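Local coordinates for protein N-(5'-phosphoribosyl)anthranilate isomerase (Pyrococcus furiosus, PDB 4AAJ) that catalyses the isomerisation of N-(5-phospho-beta-D-ribosyl)anthranilate to 1-(2-carboxyphenylamino)-1-deoxy-D-ribulose 5-phosphate, the third step from chorismate to L-tryptophan, at residues 27-30 against 31-35; 106-109 against 110-114; 135-138 against 139-143. All blocks are in the same frame, centred on the assembly; numbering follows the deposited sequence.

Contact 1: 27-30 against 31-35; sequences GIKS and LEELE. With SO4 (sulfate ion), chain D.
S30 and E33 face each other across an N-cap, where the loop after strand 22-25 of the TIM barrel runs into helix 31-38. The serine hydroxyl sits between its own backbone N and carbonyl carbon (chi1 59°), which turns it over the first turn, and S30 OG accepts from E33 N at 3.1 Å. E33 grips the loop in return, one residue earlier than in a capping box: its OE1 takes K29 N at 2.8 Å, on the syn side but 33° out of the carboxylate plane. Its other oxygen, OE2, accepts from K211 N, so both oxygens of this buried carboxylate are bonded to backbone N-H groups. I28 makes the inner side tight. Its CB lies 3.8 Å from E33 CB as the two side chains run by in opposite senses, while its CD1 rests 3.8 Å from L34 CB. Beyond the turn, I28 packs on T44 and V46 of strand 43-47 and on I64 of helix 58-67.

The K29 side chain leads away from the turn, and its NZ bonds K53 O. The outer side is looser and open to solvent at E32, whose carboxylate leads away from the loop. At the helix start, the N-H groups of L31 and E32 receive a sulfate, probably from the crystallisation liquor, which also binds K60 NZ. L31 N donates to sulfate O1 at 3.0 Å and E32 N to sulfate O3 at 2.7 Å; the same O3 comes to 3.3 Å from S30 CB.

Contact 2: 106-109 against 110-114; sequences TIDT and LKKEF
Helix 104-114 crosses over between strands 95-98 and 117-123 in a beta-alpha-beta unit of the barrel, and on its outer side D108 and K112 form an i to i+4 salt bridge. The aspartate carboxylate stands anti to the backbone N (chi1 -160°), while the lysine chain, bent at chi2 and chi4, doubles back toward it. K112 NZ lies 3.5 Å from D108 OD2 and 3.6 Å from D108 OD1. Such nearly equal, long separations suit a loose electrostatic attraction to the whole carboxylate better than a bond directed at one oxygen. D108 OD1 also accepts a weak hydrogen bond from N146 ND2. Lower down, the K112 chain lies close over the backbone, its CG 3.3 Å from D108 O.

Beneath these side chains the alpha-helical ladder is regular: T106, I107, D108 and T109 give their carbonyls to the N-H groups of L110, K111, K112 and E113. On another side, T106 and L110 lie alongside, headed in one direction, T106 CG2 being 4.0 Å from L110 CD1. Packing is closer at the branch point of the leucine, where L110 CG comes to 3.2 Å from T106 O. T109 OG1 turns back along the helix to bond Q105 O.

Around the helix, I107 packs on V118 and K120 of strand 117-123 and also meets Y145 in the loop beyond helix 131-144. K111 touches V118 too and carries its NZ to a salt bridge with D148, just before strand 149-153. T106, T109 and E113 all meet F81 at the start of helix 81-91, and F114 reaches E89 of that same helix.

Contact 3: 135-138 against 139-143; sequences ANRL and LSEIS
R137 and E141, four residues apart on one flank of helix 131-144, an outer helix of the TIM barrel, both hold CG anti to the backbone N (chi1 -175° and -167°); the arginine chain then bends at chi2 and chi3, its guanidinium ending beside the acid. They form an i to i+4 salt bridge in which R137 NH2 is 3.5 Å from E141 OE1. The guanidinium and carboxylate planes are 36° apart and OE1 stands oblique to the guanidinium, so the pair is not a flat, two-pronged one. E141 OE1 also lies 3.8 Å from L138 CD1, which puts the acid between an arginine and an apolar neighbour.

L138 is buried, and its CG meets I142 CD1 at 4.0 Å. I142 in turn folds back over the preceding turn, its CG1 only 3.2 Å from L138 O, the carbonyl that accepts I142 N. Both side chains continue onto F122 of strand 117-123, and L138 also touches L152 of strand 149-153. With an alanine here, I142 CD1 would probably lose its contact with the leucine CG, and a gap would be likely to open toward F122 and L152.

L139 packs away from this flank, onto V170 and K173 of helix 165-173. On the exposed side, R137 O is gripped twice from the same face of its plane, by E141 N and by the serine hydroxyl. S140 OG lies 2.9 Å from R137 O. Three residues on, S143 OG likewise donates to the carbonyl three residues back, S140 O, at 3.1 Å, but from above the carbonyl plane.

How the contacts relate
The three contacts follow one another along the chain, each on a different helix of one eight-stranded barrel. Contact 1 belongs to the first strand-to-helix junction, after strand 22-25; contacts 2 and 3 lie within helices 104-114 and 131-144, which precede and follow strand 117-123. Contacts 2 and 3 are therefore neighbours on the outer layer, with centres about 21 Å apart and nearest atoms about 8 Å, and both pack on that strand. Contact 1 lies about 27 Å from contact 2 and 34 Å from contact 3, centre to centre, on the opposite side of the chain's centre from contact 3. None touches another; each is local, set at its own place round the single barrel of this monomeric enzyme.

Contact 1: 27-30 against 31-35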
loop_
_atom_site.group_PDB
_atom_site.type_symbol
_atom_site.label_atom_id
_atom_site.label_comp_id
_atom_site.label_asym_id
_atom_site.label_seq_id
_atom_site.Cartn_x
_atom_site.Cartn_y
_atom_site.Cartn_z
ATOM N N GLY A 27 -6.317 -2.528 -4.283
ATOM C CA GLY A 27 -6.939 -2.407 -5.602
ATOM C C GLY A 27 -8.249 -3.144 -5.756
ATOM O O GLY A 27 -8.443 -3.864 -6.738
ATOM N N ILE A 28 -9.141 -2.991 -4.783
ATOM C CA ILE A 28 -10.504 -3.535 -4.943
ATOM C C ILE A 28 -11.409 -2.546 -5.679
ATOM O O ILE A 28 -11.219 -1.315 -5.608
ATOM C CB ILE A 28 -11.126 -4.006 -3.596
ATOM C CG1 ILE A 28 -11.307 -2.829 -2.633
ATOM C CG2 ILE A 28 -10.308 -5.147 -2.996
ATOM C CD1 ILE A 28 -12.166 -3.164 -1.417
ATOM N N LYS A 29 -12.397 -3.082 -6.402
ATOM C CA LYS A 29 -13.233 -2.268 -7.269
ATOM C C LYS A 29 -14.728 -2.346 -6.956
ATOM O O LYS A 29 -15.521 -1.616 -7.552
ATOM C CB LYS A 29 -13.003 -2.635 -8.735
ATOM C CG LYS A 29 -11.565 -2.457 -9.203
ATOM C CD LYS A 29 -11.416 -2.753 -10.690
ATOM C CE LYS A 29 -11.935 -1.596 -11.528
ATOM N NZ LYS A 29 -11.483 -1.723 -12.940
ATOM N N SER A 30 -15.106 -3.202 -6.014
ATOM C CA SER A 30 -16.524 -3.400 -5.704
ATOM C C SER A 30 -16.743 -3.672 -4.229
ATOM O O SER A 30 -15.845 -4.159 -3.531
ATOM C CB SER A 30 -17.065 -4.587 -6.506
ATOM O OG SER A 30 -16.335 -5.760 -6.198
ATOM N N LEU A 31 -17.957 -3.384 -3.770
ATOM C CA LEU A 31 -18.406 -3.824 -2.448
ATOM C C LEU A 31 -18.299 -5.344 -2.272
ATOM O O LEU A 31 -18.030 -5.825 -1.171
ATOM C CB LEU A 31 -19.830 -3.322 -2.159
ATOM C CG LEU A 31 -19.996 -1.796 -2.077
ATOM C CD1 LEU A 31 -21.449 -1.373 -2.285
ATOM C CD2 LEU A 31 -19.466 -1.255 -0.761
ATOM N N GLU A 32 -18.483 -6.095 -3.359
ATOM C CA GLU A 32 -18.317 -7.550 -3.329
ATOM C C GLU A 32 -16.884 -7.946 -2.953
ATOM O O GLU A 32 -16.667 -8.800 -2.091
ATOM C CB GLU A 32 -18.726 -8.166 -4.680
ATOM C CG GLU A 32 -18.827 -9.686 -4.688
ATOM C CD GLU A 32 -20.037 -10.229 -3.929
ATOM O OE1 GLU A 32 -20.787 -9.440 -3.308
ATOM O OE2 GLU A 32 -20.235 -11.464 -3.955
ATOM N N GLU A 33 -15.911 -7.295 -3.587
ATOM C CA GLU A 33 -14.502 -7.531 -3.278
ATOM C C GLU A 33 -14.151 -7.059 -1.864
ATOM O O GLU A 33 -13.325 -7.661 -1.202
ATOM C CB GLU A 33 -13.613 -6.845 -4.313
ATOM C CG GLU A 33 -13.398 -7.671 -5.574
ATOM C CD GLU A 33 -12.543 -6.951 -6.599
ATOM O OE1 GLU A 33 -12.835 -5.779 -6.898
ATOM O OE2 GLU A 33 -11.582 -7.560 -7.117
ATOM N N LEU A 34 -14.804 -5.991 -1.412
ATOM C CA LEU A 34 -14.637 -5.522 -0.034
ATOM C C LEU A 34 -14.992 -6.630 0.962
ATOM O O LEU A 34 -14.231 -6.913 1.877
ATOM C CB LEU A 34 -15.460 -4.251 0.219
ATOM C CG LEU A 34 -15.505 -3.714 1.663
ATOM C CD1 LEU A 34 -14.115 -3.280 2.136
ATOM C CD2 LEU A 34 -16.483 -2.562 1.782
ATOM N N GLU A 35 -16.139 -7.273 0.755
ATOM C CA GLU A 35 -16.585 -8.345 1.649
ATOM C C GLU A 35 -15.590 -9.498 1.736
ATOM O O GLU A 35 -15.318 -10.006 2.816
ATOM C CB GLU A 35 -17.974 -8.831 1.234
ATOM C CG GLU A 35 -19.069 -7.853 1.631
ATOM C CD GLU A 35 -20.386 -8.082 0.912
ATOM O OE1 GLU A 35 -20.458 -8.983 0.043
ATOM O OE2 GLU A 35 -21.352 -7.348 1.218
HETATM S S SO4 D . -20.790 -4.104 -6.057
HETATM O O1 SO4 D . -20.258 -2.782 -5.646
HETATM O O2 SO4 D . -22.206 -4.182 -5.642
HETATM O O3 SO4 D . -20.064 -5.222 -5.426
HETATM O O4 SO4 D . -20.674 -4.216 -7.531
#

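Contact 2: 106-109 against 110-114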
loop_
_atom_site.group_PDB
_atom_site.type_symbol
_atom_site.label_atom_id
_atom_site.label_comp_id
_atom_site.label_asym_id
_atom_site.label_seq_id
_atom_site.Cartn_x
_atom_site.Cartn_y
_atom_site.Cartn_z
ATOM N N THR A 106 3.077 19.077 1.155
ATOM C CA THR A 106 1.736 18.650 0.791
ATOM C C THR A 106 1.267 17.543 1.730
ATOM O O THR A 106 0.156 17.587 2.263
ATOM C CB THR A 106 1.721 18.146 -0.668
ATOM O OG1 THR A 106 1.859 19.265 -1.557
ATOM C CG2 THR A 106 0.432 17.406 -0.980
ATOM N N ILE A 107 2.126 16.552 1.940
ATOM C CA ILE A 107 1.798 15.449 2.829
ATOM C C ILE A 107 1.528 15.961 4.248
ATOM O O ILE A 107 0.547 15.567 4.887
ATOM C CB ILE A 107 2.902 14.368 2.802
ATOM C CG1 ILE A 107 2.789 13.557 1.499
ATOM C CG2 ILE A 107 2.835 13.497 4.048
ATOM C CD1 ILE A 107 3.993 12.694 1.187
ATOM N N ASP A 108 2.382 16.861 4.726
ATOM C CA ASP A 108 2.231 17.389 6.072
ATOM C C ASP A 108 0.931 18.172 6.241
ATOM O O ASP A 108 0.244 18.021 7.257
ATOM C CB ASP A 108 3.436 18.246 6.466
ATOM C CG ASP A 108 3.565 18.402 7.971
ATOM O OD1 ASP A 108 3.343 17.410 8.706
ATOM O OD2 ASP A 108 3.884 19.522 8.420
ATOM N N THR A 109 0.595 18.997 5.254
ATOM C CA THR A 109 -0.633 19.797 5.303
ATOM C C THR A 109 -1.909 18.949 5.190
ATOM O O THR A 109 -2.910 19.244 5.844
ATOM C CB THR A 109 -0.622 20.931 4.252
ATOM O OG1 THR A 109 0.594 21.679 4.377
ATOM C CG2 THR A 109 -1.809 21.868 4.449
ATOM N N LEU A 110 -1.876 17.890 4.374
ATOM C CA LEU A 110 -2.994 16.952 4.319
ATOM C C LEU A 110 -3.254 16.287 5.676
ATOM O O LEU A 110 -4.405 16.138 6.075
ATOM C CB LEU A 110 -2.796 15.882 3.233
ATOM C CG LEU A 110 -2.739 16.354 1.780
ATOM C CD1 LEU A 110 -2.318 15.186 0.900
ATOM C CD2 LEU A 110 -4.063 16.933 1.315
ATOM N N LYS A 111 -2.187 15.911 6.376
ATOM C CA LYS A 111 -2.318 15.332 7.722
ATOM C C LYS A 111 -2.983 16.289 8.703
ATOM O O LYS A 111 -3.890 15.898 9.427
ATOM C CB LYS A 111 -0.961 14.893 8.268
ATOM C CG LYS A 111 -0.422 13.622 7.639
ATOM C CD LYS A 111 0.994 13.279 8.100
ATOM C CE LYS A 111 1.114 13.121 9.612
ATOM N NZ LYS A 111 0.277 12.030 10.189
ATOM N N LYS A 112 -2.542 17.544 8.705
ATOM C CA LYS A 112 -3.047 18.536 9.660
ATOM C C LYS A 112 -4.492 18.904 9.370
ATOM O O LYS A 112 -5.343 18.826 10.259
ATOM C CB LYS A 112 -2.167 19.791 9.686
ATOM C CG LYS A 112 -0.699 19.539 10.008
ATOM C CD LYS A 112 -0.511 18.745 11.296
ATOM C CE LYS A 112 0.918 18.234 11.436
ATOM N NZ LYS A 112 1.928 19.328 11.373
ATOM N N GLU A 113 -4.767 19.280 8.123
ATOM C CA GLU A 113 -6.098 19.732 7.724
ATOM C C GLU A 113 -7.145 18.630 7.793
ATOM O O GLU A 113 -8.284 18.879 8.186
ATOM C CB GLU A 113 -6.053 20.352 6.319
ATOM C CG GLU A 113 -7.391 20.858 5.799
ATOM C CD GLU A 113 -7.271 21.700 4.538
ATOM O OE1 GLU A 113 -6.145 21.877 4.027
ATOM O OE2 GLU A 113 -8.313 22.185 4.052
ATOM N N PHE A 114 -6.763 17.411 7.422
ATOM C CA PHE A 114 -7.730 16.327 7.277
ATOM C C PHE A 114 -7.600 15.203 8.307
ATOM O O PHE A 114 -8.502 14.385 8.447
ATOM C CB PHE A 114 -7.679 15.762 5.856
ATOM C CG PHE A 114 -8.112 16.744 4.807
ATOM C CD1 PHE A 114 -9.457 17.085 4.667
ATOM C CD2 PHE A 114 -7.179 17.348 3.978
ATOM C CE1 PHE A 114 -9.856 18.000 3.705
ATOM C CE2 PHE A 114 -7.570 18.254 3.011
ATOM C CZ PHE A 114 -8.912 18.585 2.877
#

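Contact 3: 135-138 against 139-143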
loop_
_atom_site.group_PDB
_atom_site.type_symbol
_atom_site.label_atom_id
_atom_site.label_comp_id
_atom_site.label_asym_id
_atom_site.label_seq_id
_atom_site.Cartn_x
_atom_site.Cartn_y
_atom_site.Cartn_z
ATOM N N ALA A 135 20.009 1.390 0.528
ATOM C CA ALA A 135 19.116 1.436 1.686
ATOM C C ALA A 135 19.272 2.749 2.441
ATOM O O ALA A 135 18.278 3.406 2.761
ATOM C CB ALA A 135 19.355 0.257 2.612
ATOM N N ASN A 136 20.518 3.147 2.702
ATOM C CA ASN A 136 20.783 4.409 3.393
ATOM C C ASN A 136 20.315 5.622 2.585
ATOM O O ASN A 136 19.832 6.605 3.155
ATOM C CB ASN A 136 22.264 4.519 3.782
ATOM C CG ASN A 136 22.599 3.721 5.032
ATOM O OD1 ASN A 136 21.736 3.470 5.881
ATOM N ND2 ASN A 136 23.859 3.327 5.161
ATOM N N ARG A 137 20.430 5.539 1.261
ATOM C CA ARG A 137 19.951 6.605 0.380
ATOM C C ARG A 137 18.418 6.745 0.421
ATOM O O ARG A 137 17.889 7.854 0.517
ATOM C CB ARG A 137 20.381 6.350 -1.059
ATOM C CG ARG A 137 20.011 7.480 -2.005
ATOM C CD ARG A 137 19.610 6.953 -3.370
ATOM N NE ARG A 137 18.495 7.723 -3.919
ATOM C CZ ARG A 137 18.038 7.629 -5.167
ATOM N NH1 ARG A 137 18.598 6.795 -6.036
ATOM N NH2 ARG A 137 17.012 8.384 -5.551
ATOM N N LEU A 138 17.717 5.620 0.322
ATOM C CA LEU A 138 16.255 5.643 0.407
ATOM C C LEU A 138 15.799 6.120 1.787
ATOM O O LEU A 138 14.793 6.822 1.894
ATOM C CB LEU A 138 15.663 4.269 0.086
ATOM C CG LEU A 138 14.158 4.168 -0.185
ATOM C CD1 LEU A 138 13.779 4.800 -1.519
ATOM C CD2 LEU A 138 13.766 2.700 -0.168
ATOM N N LEU A 139 16.546 5.750 2.827
ATOM C CA LEU A 139 16.245 6.177 4.201
ATOM C C LEU A 139 16.302 7.693 4.416
ATOM O O LEU A 139 15.473 8.244 5.141
ATOM C CB LEU A 139 17.124 5.444 5.223
ATOM C CG LEU A 139 16.756 3.988 5.537
ATOM C CD1 LEU A 139 17.927 3.279 6.205
ATOM C CD2 LEU A 139 15.503 3.873 6.401
ATOM N N SER A 140 17.264 8.368 3.787
ATOM C CA SER A 140 17.309 9.834 3.852
ATOM C C SER A 140 16.191 10.449 3.013
ATOM O O SER A 140 15.672 11.514 3.344
ATOM C CB SER A 140 18.675 10.380 3.419
ATOM O OG SER A 140 19.037 9.898 2.140
ATOM N N GLU A 141 15.828 9.763 1.931
ATOM C CA GLU A 141 14.701 10.144 1.077
ATOM C C GLU A 141 13.383 10.033 1.856
ATOM O O GLU A 141 12.502 10.885 1.719
ATOM C CB GLU A 141 14.688 9.240 -0.157
ATOM C CG GLU A 141 13.784 9.661 -1.304
ATOM C CD GLU A 141 13.817 8.654 -2.448
ATOM O OE1 GLU A 141 14.918 8.146 -2.772
ATOM O OE2 GLU A 141 12.742 8.361 -3.019
ATOM N N ILE A 142 13.282 8.991 2.683
ATOM C CA ILE A 142 12.134 8.734 3.562
ATOM C C ILE A 142 12.019 9.770 4.699
ATOM O O ILE A 142 10.941 10.319 4.933
ATOM C CB ILE A 142 12.180 7.280 4.104
ATOM C CG1 ILE A 142 11.842 6.285 2.979
ATOM C CG2 ILE A 142 11.254 7.080 5.298
ATOM C CD1 ILE A 142 12.245 4.851 3.263
ATOM N N SER A 143 13.129 10.049 5.385
ATOM C CA SER A 143 13.133 11.014 6.490
ATOM C C SER A 143 12.799 12.452 6.047
ATOM O O SER A 143 12.529 13.311 6.885
ATOM C CB SER A 143 14.464 10.962 7.264
ATOM O OG SER A 143 15.556 11.383 6.460
#